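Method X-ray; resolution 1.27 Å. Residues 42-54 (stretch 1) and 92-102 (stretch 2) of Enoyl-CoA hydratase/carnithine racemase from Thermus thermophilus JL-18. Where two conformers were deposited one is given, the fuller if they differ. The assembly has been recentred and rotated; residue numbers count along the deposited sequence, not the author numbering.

Stretch 1 42-54: EGEEDREVRALLL
Stretch 2 (92-102) SGLEKPLVVAV

The most striking feature of this contact is a buried lysine whose ammonium group is held by main-chain carbonyls instead of a carboxylate. Lys96 points its CA-to-CB bond toward stretch 1 and extends fully beyond an m chi1 (-60°), with chi2 to chi4 all t. Its NZ donates to Gly43 O (2.9 Å) and Val49 O (2.7 Å), and weakly to Glu44 O (3.1 Å). Asp46 O also lies 2.8 Å from Lys96 NZ, but at a poor angle for a hydrogen bond. A long, flexible chain with a three-proton head suits this site, where the helix through Glu45 ends and a type I turn runs from Asp46 to Val49. The turn is closed by Val49 N to Asp46 O (2.9 Å), and Asp46 OD1 accepts from Glu48 N (2.9 Å). At Gly43 a CB would crowd Leu52 CD2.

Glu44 (chi1 and chi2 t, chi3 58°) reaches across so that its OE2 accepts from Glu95 N at 2.9 Å. One water donates to both Glu44 OE2 (2.7 Å) and Gly93 O (3.0 Å).

Beyond Arg50, strands 51-54 and 98-102 run parallel, their axes at 18°, pairing Leu52 with Leu98, Leu53 with Val99 and Leu54 with Val100 at CA-CA distances of 4.7 to 4.8 Å. The ladder starts with Leu52 N to Pro97 O (3.0 Å), an acceptor role that needs no amide hydrogen from proline. Val99 N to Leu52 O, Leu54 N to Val99 O and Ala101 N to Leu54 O follow, each 2.9 Å.

Leu52 (m, p), Leu54 (t, p), Leu98 (t, p) and Val100 (t) share one sheet face; Leu98 CD1 packs 3.8 Å from Leu52 CB and 4.1 Å from Leu54 CB. On the other, Leu53 (t, p) sets CD1 3.6 Å from CG1 of Val99 (t). These buried aliphatic chains suit an interface totalling 749 Å².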

# COMPACT_ATOMS: atom_id res chain seq x y z
N GLU A 42 19.12 -11.05 23.29
CA GLU A 42 20.19 -10.48 24.14
C GLU A 42 20.29 -8.97 23.89
O GLU A 42 20.42 -8.22 24.85
CB GLU A 42 21.56 -11.12 23.81
CG GLU A 42 22.74 -10.64 24.63
CD GLU A 42 23.95 -11.57 24.44
OE1 GLU A 42 24.83 -11.20 23.68
OE2 GLU A 42 23.93 -12.70 24.99
N GLY A 43 20.23 -8.56 22.62
CA GLY A 43 20.31 -7.14 22.32
C GLY A 43 19.14 -6.37 22.90
O GLY A 43 19.33 -5.25 23.40
N GLU A 44 17.94 -6.91 22.80
CA GLU A 44 16.76 -6.24 23.36
C GLU A 44 16.86 -6.14 24.89
O GLU A 44 16.39 -5.13 25.46
CB GLU A 44 15.48 -6.94 22.93
CG GLU A 44 14.27 -6.03 22.99
CD GLU A 44 12.97 -6.74 22.79
OE1 GLU A 44 12.67 -7.67 23.55
OE2 GLU A 44 12.24 -6.37 21.85
N GLU A 45 17.39 -7.15 25.55
CA GLU A 45 17.50 -7.16 27.04
C GLU A 45 18.68 -6.27 27.52
O GLU A 45 18.68 -5.90 28.65
CB GLU A 45 17.72 -8.58 27.55
CG GLU A 45 16.49 -9.46 27.38
CD GLU A 45 16.55 -10.87 27.97
OE1 GLU A 45 17.63 -11.31 28.40
OE2 GLU A 45 15.50 -11.55 27.92
N ASP A 46 19.66 -5.98 26.67
CA ASP A 46 20.92 -5.32 27.08
C ASP A 46 20.65 -3.81 27.20
O ASP A 46 20.50 -3.13 26.16
CB ASP A 46 22.03 -5.66 26.08
CG ASP A 46 23.42 -5.22 26.50
OD1 ASP A 46 23.48 -4.31 27.37
OD2 ASP A 46 24.42 -5.78 25.95
N ARG A 47 20.73 -3.27 28.40
CA ARG A 47 20.46 -1.83 28.62
C ARG A 47 21.55 -0.95 27.97
O ARG A 47 21.32 0.24 27.80
CB ARG A 47 20.26 -1.49 30.11
CG ARG A 47 19.03 -2.15 30.71
CD ARG A 47 18.63 -1.60 32.07
NE ARG A 47 17.33 -2.17 32.45
CZ ARG A 47 17.12 -3.46 32.76
NH1 ARG A 47 18.11 -4.34 32.79
NH2 ARG A 47 15.89 -3.87 33.08
N GLU A 48 22.69 -1.51 27.59
CA GLU A 48 23.74 -0.74 26.88
C GLU A 48 23.50 -0.68 25.36
O GLU A 48 24.25 0.01 24.60
CB GLU A 48 25.13 -1.29 27.23
CG GLU A 48 25.49 -0.98 28.71
CD GLU A 48 26.84 -1.33 29.24
OE1 GLU A 48 26.99 -1.19 30.46
OE2 GLU A 48 27.68 -1.69 28.45
N VAL A 49 22.49 -1.39 24.87
CA VAL A 49 22.16 -1.45 23.44
C VAL A 49 20.92 -0.60 23.18
O VAL A 49 19.88 -0.84 23.82
CB VAL A 49 21.99 -2.89 22.97
CG1 VAL A 49 21.48 -2.96 21.57
CG2 VAL A 49 23.30 -3.65 23.11
N ARG A 50 21.02 0.34 22.23
CA ARG A 50 19.86 1.16 21.83
C ARG A 50 19.52 0.98 20.36
O ARG A 50 18.47 1.46 19.93
CB ARG A 50 20.12 2.63 22.13
CG ARG A 50 20.38 2.97 23.57
CD ARG A 50 19.28 3.66 24.32
NE ARG A 50 18.90 4.94 23.76
CZ ARG A 50 19.49 6.10 23.97
NH1 ARG A 50 20.56 6.23 24.74
NH2 ARG A 50 19.00 7.15 23.37
N ALA A 51 20.32 0.27 19.60
CA ALA A 51 20.04 -0.01 18.19
C ALA A 51 20.76 -1.28 17.79
O ALA A 51 21.76 -1.63 18.42
CB ALA A 51 20.48 1.14 17.31
N LEU A 52 20.27 -1.95 16.76
CA LEU A 52 20.92 -3.15 16.20
C LEU A 52 21.22 -2.90 14.72
O LEU A 52 20.52 -2.13 14.06
CB LEU A 52 20.00 -4.35 16.38
CG LEU A 52 19.89 -4.93 17.79
CD1 LEU A 52 18.96 -4.09 18.65
CD2 LEU A 52 19.38 -6.34 17.76
N LEU A 53 22.28 -3.58 14.27
CA LEU A 53 22.70 -3.53 12.86
C LEU A 53 22.90 -4.99 12.42
O LEU A 53 23.67 -5.70 13.08
CB LEU A 53 24.00 -2.75 12.71
CG LEU A 53 24.66 -2.70 11.33
CD1 LEU A 53 23.74 -2.21 10.25
CD2 LEU A 53 25.91 -1.83 11.43
N LEU A 54 22.28 -5.41 11.32
CA LEU A 54 22.39 -6.78 10.79
C LEU A 54 23.01 -6.71 9.41
O LEU A 54 22.54 -5.95 8.55
CB LEU A 54 20.97 -7.38 10.75
CG LEU A 54 20.90 -8.80 10.15
CD1 LEU A 54 21.67 -9.81 11.00
CD2 LEU A 54 19.43 -9.20 10.05
N SER A 92 9.96 -8.59 14.06
CA SER A 92 8.85 -7.65 13.79
C SER A 92 8.57 -6.75 14.98
O SER A 92 8.17 -5.59 14.81
CB SER A 92 7.62 -8.38 13.38
OG SER A 92 6.99 -9.05 14.47
N GLY A 93 8.72 -7.31 16.18
CA GLY A 93 8.33 -6.62 17.43
C GLY A 93 9.48 -6.02 18.19
O GLY A 93 9.25 -5.51 19.26
N LEU A 94 10.69 -6.12 17.67
CA LEU A 94 11.91 -5.59 18.35
C LEU A 94 11.62 -4.21 18.93
O LEU A 94 11.19 -3.32 18.17
CB LEU A 94 13.01 -5.46 17.30
CG LEU A 94 14.25 -6.31 17.51
CD1 LEU A 94 15.35 -5.88 16.55
CD2 LEU A 94 14.75 -6.24 18.95
N GLU A 95 11.96 -4.00 20.19
CA GLU A 95 11.67 -2.72 20.84
C GLU A 95 12.86 -1.76 20.77
O GLU A 95 12.97 -0.81 21.52
CB GLU A 95 11.19 -2.90 22.28
CG GLU A 95 9.87 -3.62 22.32
CD GLU A 95 8.88 -3.11 23.32
OE1 GLU A 95 9.33 -2.55 24.34
OE2 GLU A 95 7.67 -3.42 23.20
N LYS A 96 13.74 -1.96 19.78
CA LYS A 96 14.88 -1.10 19.43
C LYS A 96 14.92 -1.04 17.91
O LYS A 96 14.53 -2.00 17.23
CB LYS A 96 16.17 -1.63 20.04
CG LYS A 96 16.09 -1.70 21.55
CD LYS A 96 17.28 -2.31 22.26
CE LYS A 96 17.04 -2.38 23.75
NZ LYS A 96 18.20 -2.86 24.52
N PRO A 97 15.42 0.06 17.34
CA PRO A 97 15.49 0.17 15.89
C PRO A 97 16.57 -0.77 15.32
O PRO A 97 17.61 -0.97 15.91
CB PRO A 97 15.89 1.62 15.66
CG PRO A 97 16.59 2.03 16.92
CD PRO A 97 15.83 1.30 18.00
N LEU A 98 16.29 -1.28 14.13
CA LEU A 98 17.16 -2.22 13.39
C LEU A 98 17.54 -1.61 12.06
O LEU A 98 16.69 -1.28 11.23
CB LEU A 98 16.42 -3.55 13.19
CG LEU A 98 17.13 -4.60 12.33
CD1 LEU A 98 18.41 -5.05 13.00
CD2 LEU A 98 16.23 -5.79 12.04
N VAL A 99 18.82 -1.52 11.84
CA VAL A 99 19.38 -1.15 10.53
C VAL A 99 19.85 -2.43 9.88
O VAL A 99 20.49 -3.26 10.54
CB VAL A 99 20.55 -0.17 10.69
CG1 VAL A 99 21.20 0.15 9.38
CG2 VAL A 99 20.12 1.12 11.38
N VAL A 100 19.57 -2.60 8.57
CA VAL A 100 20.12 -3.75 7.80
C VAL A 100 21.08 -3.19 6.76
O VAL A 100 20.70 -2.23 6.07
CB VAL A 100 18.99 -4.57 7.19
CG1 VAL A 100 19.51 -5.52 6.12
CG2 VAL A 100 18.27 -5.35 8.26
N ALA A 101 22.24 -3.81 6.62
CA ALA A 101 23.25 -3.47 5.61
C ALA A 101 23.37 -4.68 4.67
O ALA A 101 23.96 -5.70 5.03
CB ALA A 101 24.55 -3.13 6.26
N VAL A 102 22.78 -4.56 3.48
CA VAL A 102 22.75 -5.64 2.49
C VAL A 102 24.03 -5.59 1.64
O VAL A 102 24.16 -4.76 0.75
CB VAL A 102 21.48 -5.64 1.64
CG1 VAL A 102 21.43 -6.87 0.76
CG2 VAL A 102 20.22 -5.60 2.50
O HOH W 1 9.71 -7.40 21.60